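Local coordinates for protein angiotensin-converting enzyme (Anopheles gambiae, PDB 6S1Y) that probably hydrolyses peptides as a zinc-dependent metallopeptidase of the angiotensin-converting enzyme family, with its active site deep in a largely helical fold, at residues Q367-N380 / K543-A557. Numbering follows the deposited sequence.
With NAG (2-acetamido-2-deoxy-beta-D-glucopyranose), chain C.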
loop_
_atom_site.group_PDB
_atom_site.type_symbol
_atom_site.label_atom_id
_atom_site.label_comp_id
_atom_site.label_asym_id
_atom_site.label_seq_id
_atom_site.Cartn_x
_atom_site.Cartn_y
_atom_site.Cartn_z
ATOM N N GLN A 367 -5.700 -17.598 -6.771
ATOM C CA GLN A 367 -7.128 -17.902 -6.702
ATOM C C GLN A 367 -7.869 -17.551 -7.988
ATOM O O GLN A 367 -8.916 -18.145 -8.268
ATOM C CB GLN A 367 -7.778 -17.166 -5.528
ATOM C CG GLN A 367 -7.376 -17.706 -4.169
ATOM C CD GLN A 367 -7.932 -19.103 -3.919
ATOM O OE1 GLN A 367 -9.078 -19.387 -4.253
ATOM N NE2 GLN A 367 -7.122 -19.968 -3.325
ATOM N N TYR A 368 -7.390 -16.587 -8.770
ATOM C CA TYR A 368 -8.115 -16.213 -9.978
ATOM C C TYR A 368 -7.348 -16.515 -11.267
ATOM O O TYR A 368 -7.781 -16.097 -12.343
ATOM C CB TYR A 368 -8.540 -14.731 -9.922
ATOM C CG TYR A 368 -7.466 -13.644 -9.868
ATOM C CD1 TYR A 368 -6.406 -13.612 -10.773
ATOM C CD2 TYR A 368 -7.563 -12.594 -8.947
ATOM C CE1 TYR A 368 -5.446 -12.588 -10.731
ATOM C CE2 TYR A 368 -6.612 -11.577 -8.897
ATOM C CZ TYR A 368 -5.565 -11.569 -9.795
ATOM O OH TYR A 368 -4.636 -10.550 -9.748
ATOM N N GLN A 369 -6.251 -17.269 -11.191
ATOM C CA GLN A 369 -5.448 -17.527 -12.380
ATOM C C GLN A 369 -6.166 -18.388 -13.417
ATOM O O GLN A 369 -5.719 -18.427 -14.569
ATOM C CB GLN A 369 -4.128 -18.183 -11.996
ATOM C CG GLN A 369 -4.229 -19.553 -11.370
ATOM C CD GLN A 369 -2.856 -20.152 -11.131
ATOM O OE1 GLN A 369 -1.848 -19.610 -11.586
ATOM N NE2 GLN A 369 -2.806 -21.264 -10.419
ATOM N N HIS A 370 -7.264 -19.052 -13.048
ATOM C CA HIS A 370 -8.075 -19.791 -14.007
ATOM C C HIS A 370 -8.989 -18.892 -14.828
ATOM O O HIS A 370 -9.656 -19.385 -15.740
ATOM C CB HIS A 370 -8.943 -20.818 -13.277
ATOM C CG HIS A 370 -10.011 -20.189 -12.443
ATOM N ND1 HIS A 370 -9.827 -19.876 -11.110
ATOM C CD2 HIS A 370 -11.258 -19.758 -12.765
ATOM C CE1 HIS A 370 -10.928 -19.309 -10.640
ATOM N NE2 HIS A 370 -11.808 -19.220 -11.625
ATOM N N GLN A 371 -9.066 -17.607 -14.515
ATOM C CA GLN A 371 -9.953 -16.710 -15.241
ATOM C C GLN A 371 -9.302 -16.235 -16.537
ATOM O O GLN A 371 -8.092 -16.366 -16.722
ATOM C CB GLN A 371 -10.310 -15.502 -14.375
ATOM C CG GLN A 371 -11.063 -15.832 -13.087
ATOM C CD GLN A 371 -12.576 -15.647 -13.196
ATOM O OE1 GLN A 371 -13.093 -15.177 -14.200
ATOM N NE2 GLN A 371 -13.285 -16.018 -12.143
ATOM N N PRO A 372 -10.088 -15.685 -17.458
ATOM C CA PRO A 372 -9.490 -15.001 -18.608
ATOM C C PRO A 372 -8.639 -13.824 -18.151
ATOM O O PRO A 372 -8.842 -13.256 -17.073
ATOM C CB PRO A 372 -10.698 -14.537 -19.430
ATOM C CG PRO A 372 -11.859 -14.625 -18.501
ATOM C CD PRO A 372 -11.556 -15.699 -17.514
ATOM N N VAL A 373 -7.685 -13.449 -19.007
ATOM C CA VAL A 373 -6.626 -12.531 -18.598
ATOM C C VAL A 373 -7.201 -11.212 -18.086
ATOM O O VAL A 373 -6.724 -10.669 -17.088
ATOM C CB VAL A 373 -5.638 -12.297 -19.759
ATOM C CG1 VAL A 373 -6.360 -11.736 -21.004
ATOM C CG2 VAL A 373 -4.523 -11.372 -19.305
ATOM N N GLU A 374 -8.229 -10.678 -18.749
ATOM C CA GLU A 374 -8.767 -9.381 -18.362
ATOM C C GLU A 374 -9.610 -9.430 -17.088
ATOM O O GLU A 374 -10.053 -8.375 -16.621
ATOM C CB GLU A 374 -9.587 -8.789 -19.518
ATOM C CG GLU A 374 -10.920 -9.472 -19.795
ATOM C CD GLU A 374 -10.800 -10.721 -20.665
ATOM O OE1 GLU A 374 -11.732 -10.988 -21.451
ATOM O OE2 GLU A 374 -9.787 -11.439 -20.555
ATOM N N PHE A 375 -9.860 -10.611 -16.524
ATOM C CA PHE A 375 -10.464 -10.724 -15.204
ATOM C C PHE A 375 -9.439 -11.081 -14.132
ATOM O O PHE A 375 -9.806 -11.209 -12.957
ATOM C CB PHE A 375 -11.578 -11.777 -15.194
ATOM C CG PHE A 375 -12.840 -11.357 -15.903
ATOM C CD1 PHE A 375 -13.028 -10.057 -16.343
ATOM C CD2 PHE A 375 -13.852 -12.277 -16.118
ATOM C CE1 PHE A 375 -14.211 -9.685 -16.988
ATOM C CE2 PHE A 375 -15.029 -11.914 -16.774
ATOM C CZ PHE A 375 -15.209 -10.625 -17.198
ATOM N N ARG A 376 -8.173 -11.247 -14.508
ATOM C CA ARG A 376 -7.131 -11.599 -13.547
ATOM C C ARG A 376 -6.604 -10.326 -12.878
ATOM O O ARG A 376 -5.489 -9.860 -13.120
ATOM C CB ARG A 376 -6.029 -12.399 -14.240
ATOM C CG ARG A 376 -6.487 -13.789 -14.648
ATOM C CD ARG A 376 -5.467 -14.542 -15.465
ATOM N NE ARG A 376 -4.367 -15.060 -14.671
ATOM C CZ ARG A 376 -3.481 -15.947 -15.116
ATOM N NH1 ARG A 376 -3.594 -16.415 -16.354
ATOM N NH2 ARG A 376 -2.484 -16.368 -14.324
ATOM N N GLY A 377 -7.468 -9.759 -12.032
ATOM C CA GLY A 377 -7.143 -8.635 -11.175
ATOM C C GLY A 377 -8.089 -8.601 -9.989
ATOM O O GLY A 377 -9.005 -9.419 -9.870
ATOM N N GLY A 378 -7.870 -7.622 -9.107
ATOM C CA GLY A 378 -8.766 -7.434 -7.979
ATOM C C GLY A 378 -10.147 -6.958 -8.403
ATOM O O GLY A 378 -10.342 -6.414 -9.482
ATOM N N ALA A 379 -11.140 -7.213 -7.546
ATOM C CA ALA A 379 -12.473 -6.659 -7.781
ATOM C C ALA A 379 -12.411 -5.137 -7.910
ATOM O O ALA A 379 -13.078 -4.549 -8.770
ATOM C CB ALA A 379 -13.421 -7.086 -6.659
ATOM N N ASN A 380 -11.629 -4.478 -7.039
ATOM C CA ASN A 380 -11.088 -3.141 -7.309
ATOM C C ASN A 380 -9.697 -3.100 -6.677
ATOM O O ASN A 380 -9.324 -4.034 -5.955
ATOM C CB ASN A 380 -12.004 -2.026 -6.800
ATOM C CG ASN A 380 -12.148 -1.998 -5.293
ATOM O OD1 ASN A 380 -11.166 -2.161 -4.552
ATOM N ND2 ASN A 380 -13.381 -1.781 -4.818
ATOM N N LYS A 543 -11.786 -17.589 -0.166
ATOM C CA LYS A 543 -11.498 -18.198 -1.469
ATOM C C LYS A 543 -12.530 -17.812 -2.523
ATOM O O LYS A 543 -12.188 -17.421 -3.643
ATOM C CB LYS A 543 -11.493 -19.730 -1.376
ATOM C CG LYS A 543 -10.299 -20.373 -0.759
ATOM C CD LYS A 543 -10.564 -21.871 -0.553
ATOM C CE LYS A 543 -10.580 -22.653 -1.856
ATOM N NZ LYS A 543 -11.005 -24.061 -1.630
ATOM N N GLU A 544 -13.811 -17.967 -2.183
ATOM C CA GLU A 544 -14.875 -17.694 -3.140
ATOM C C GLU A 544 -14.797 -16.258 -3.649
ATOM O O GLU A 544 -14.916 -16.005 -4.853
ATOM C CB GLU A 544 -16.240 -17.973 -2.492
ATOM C CG GLU A 544 -17.382 -18.096 -3.495
ATOM C CD GLU A 544 -18.766 -18.201 -2.846
ATOM O OE1 GLU A 544 -18.886 -18.850 -1.783
ATOM O OE2 GLU A 544 -19.737 -17.630 -3.410
ATOM N N MET A 545 -14.607 -15.296 -2.747
ATOM C CA MET A 545 -14.528 -13.904 -3.181
ATOM C C MET A 545 -13.339 -13.699 -4.115
ATOM O O MET A 545 -13.480 -13.124 -5.196
ATOM C CB MET A 545 -14.438 -12.975 -1.971
ATOM C CG MET A 545 -14.351 -11.495 -2.340
ATOM S SD MET A 545 -14.520 -10.395 -0.896
ATOM C CE MET A 545 -12.917 -10.534 -0.131
ATOM N N LEU A 546 -12.168 -14.196 -3.726
ATOM C CA LEU A 546 -10.966 -13.975 -4.516
ATOM C C LEU A 546 -11.007 -14.702 -5.849
ATOM O O LEU A 546 -10.436 -14.210 -6.825
ATOM C CB LEU A 546 -9.739 -14.421 -3.724
ATOM C CG LEU A 546 -9.606 -13.808 -2.331
ATOM C CD1 LEU A 546 -8.275 -14.215 -1.712
ATOM C CD2 LEU A 546 -9.745 -12.305 -2.384
ATOM N N ALA A 547 -11.652 -15.873 -5.917
ATOM C CA ALA A 547 -11.712 -16.610 -7.178
ATOM C C ALA A 547 -12.435 -15.810 -8.249
ATOM O O ALA A 547 -12.194 -16.029 -9.440
ATOM C CB ALA A 547 -12.395 -17.967 -6.982
ATOM N N LEU A 548 -13.296 -14.865 -7.850
ATOM C CA LEU A 548 -13.991 -14.042 -8.827
ATOM C C LEU A 548 -13.052 -13.153 -9.629
ATOM O O LEU A 548 -13.412 -12.738 -10.739
ATOM C CB LEU A 548 -15.024 -13.156 -8.134
ATOM C CG LEU A 548 -16.190 -13.876 -7.458
ATOM C CD1 LEU A 548 -17.009 -12.842 -6.701
ATOM C CD2 LEU A 548 -17.044 -14.621 -8.481
ATOM N N GLY A 549 -11.868 -12.847 -9.107
ATOM C CA GLY A 549 -11.043 -11.843 -9.751
ATOM C C GLY A 549 -11.849 -10.592 -9.997
ATOM O O GLY A 549 -12.525 -10.054 -9.103
ATOM N N SER A 550 -11.813 -10.136 -11.236
ATOM C CA SER A 550 -12.489 -8.925 -11.669
ATOM C C SER A 550 -13.771 -9.221 -12.436
ATOM O O SER A 550 -14.342 -8.318 -13.053
ATOM C CB SER A 550 -11.524 -8.108 -12.536
ATOM O OG SER A 550 -12.063 -6.837 -12.820
ATOM N N SER A 551 -14.252 -10.462 -12.391
ATOM C CA SER A 551 -15.333 -10.877 -13.279
ATOM C C SER A 551 -16.670 -10.281 -12.884
ATOM O O SER A 551 -17.556 -10.159 -13.734
ATOM C CB SER A 551 -15.446 -12.395 -13.301
ATOM O OG SER A 551 -15.796 -12.899 -12.027
ATOM N N LYS A 552 -16.830 -9.885 -11.627
ATOM C CA LYS A 552 -18.047 -9.206 -11.205
ATOM C C LYS A 552 -17.741 -7.806 -10.669
ATOM O O LYS A 552 -16.626 -7.535 -10.197
ATOM C CB LYS A 552 -18.773 -10.023 -10.126
ATOM C CG LYS A 552 -19.086 -11.439 -10.567
ATOM C CD LYS A 552 -20.057 -12.128 -9.619
ATOM C CE LYS A 552 -20.740 -13.323 -10.291
ATOM N NZ LYS A 552 -21.426 -14.202 -9.290
ATOM N N PRO A 553 -18.710 -6.895 -10.750
ATOM C CA PRO A 553 -18.591 -5.615 -10.034
ATOM C C PRO A 553 -18.270 -5.851 -8.567
ATOM O O PRO A 553 -18.762 -6.804 -7.952
ATOM C CB PRO A 553 -19.977 -4.981 -10.204
ATOM C CG PRO A 553 -20.526 -5.607 -11.448
ATOM C CD PRO A 553 -19.980 -7.002 -11.493
ATOM N N TRP A 554 -17.462 -4.955 -7.995
ATOM C CA TRP A 554 -16.847 -5.275 -6.716
ATOM C C TRP A 554 -17.862 -5.350 -5.580
ATOM O O TRP A 554 -17.622 -6.072 -4.605
ATOM C CB TRP A 554 -15.719 -4.281 -6.401
ATOM C CG TRP A 554 -16.122 -2.890 -6.121
ATOM C CD1 TRP A 554 -16.021 -1.811 -6.963
ATOM C CD2 TRP A 554 -16.661 -2.393 -4.892
ATOM N NE1 TRP A 554 -16.495 -0.681 -6.341
ATOM C CE2 TRP A 554 -16.876 -1.008 -5.063
ATOM C CE3 TRP A 554 -16.978 -2.985 -3.660
ATOM C CZ2 TRP A 554 -17.406 -0.208 -4.050
ATOM C CZ3 TRP A 554 -17.503 -2.196 -2.665
ATOM C CH2 TRP A 554 -17.717 -0.815 -2.865
ATOM N N PRO A 555 -19.008 -4.674 -5.656
ATOM C CA PRO A 555 -20.003 -4.875 -4.586
ATOM C C PRO A 555 -20.438 -6.324 -4.471
ATOM O O PRO A 555 -20.596 -6.832 -3.356
ATOM C CB PRO A 555 -21.156 -3.942 -4.984
ATOM C CG PRO A 555 -20.522 -2.907 -5.829
ATOM C CD PRO A 555 -19.438 -3.623 -6.597
ATOM N N ASP A 556 -20.588 -7.024 -5.601
ATOM C CA ASP A 556 -20.964 -8.436 -5.543
ATOM C C ASP A 556 -19.844 -9.275 -4.951
ATOM O O ASP A 556 -20.096 -10.194 -4.166
ATOM C CB ASP A 556 -21.338 -8.944 -6.940
ATOM C CG ASP A 556 -22.496 -8.166 -7.554
ATOM O OD1 ASP A 556 -23.541 -7.986 -6.883
ATOM O OD2 ASP A 556 -22.349 -7.713 -8.707
ATOM N N ALA A 557 -18.596 -8.967 -5.293
ATOM C CA ALA A 557 -17.487 -9.693 -4.676
ATOM C C ALA A 557 -17.478 -9.490 -3.162
ATOM O O ALA A 557 -17.270 -10.445 -2.400
ATOM C CB ALA A 557 -16.162 -9.248 -5.291
HETATM C C1 NAG C . -11.038 -27.054 0.665
HETATM C C2 NAG C . -12.307 -27.693 1.243
HETATM C C3 NAG C . -12.871 -28.736 0.279
HETATM C C4 NAG C . -13.055 -28.158 -1.120
HETATM C C5 NAG C . -11.745 -27.513 -1.585
HETATM C C6 NAG C . -11.873 -26.784 -2.902
HETATM C C7 NAG C . -12.581 -27.848 3.682
HETATM C C8 NAG C . -12.168 -28.566 4.928
HETATM N N2 NAG C . -12.035 -28.288 2.543
HETATM O O3 NAG C . -14.129 -29.167 0.785
HETATM O O4 NAG C . -13.456 -29.190 -2.026
HETATM O O5 NAG C . -11.312 -26.532 -0.627
HETATM O O6 NAG C . -10.642 -26.181 -3.278
HETATM O O7 NAG C . -13.380 -26.917 3.705
HETATM O O HOH W 1 -14.568 -5.969 -10.552
#
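Ser550 N donates a hydrogen bond to Phe375 O, 2.9 Å, and joins two helix-to-helix connections of the mostly helical ACE fold. Residues 367-380 leave the HExxH helix 349-368, whose His357 and His361 bind zinc, and lead to helix 381-395, which carries the third ligand, Glu385. Residues 543-557 link helices 536-547 and 554-562 through a type II' beta turn, Leu548 to Ser551.

The tight part surrounds this turn. Gly549 has positive phi, and its CA lies 3.6 Å from Tyr368 CD2 and 3.5 Å from Phe375 O. Ser551 CA sits over the centre of the Phe375 ring, 12° off the normal, as a CH-pi contact. Ser551 OG turns back to Leu548 O, in the carbonyl plane on a lone pair. Buried Gln367 packs its CB on Leu546 CB, 3.8 Å. Farther along, Ala379 CB packs on the CB atoms of Trp554 and Ala557. Asn380 OD1 caps helix 381-395 at the N of Gly382 and Phe383.

The other side is looser and nearer solvent. Exposed His370 only brushes Ala547 O. Gln371 is bent at chi2 (-98°), and its NE2 hydrogen-bonds Ala547 O at 2.9 Å. Lys543 NZ, at the outer end, hydrogen-bonds O6 of a glycan probably linked through Asn301.

At the buried end, Asn380 ND2 rests over one face of the Trp554 indole, 3.2 Å from CG, with amide and ring planes 70° apart.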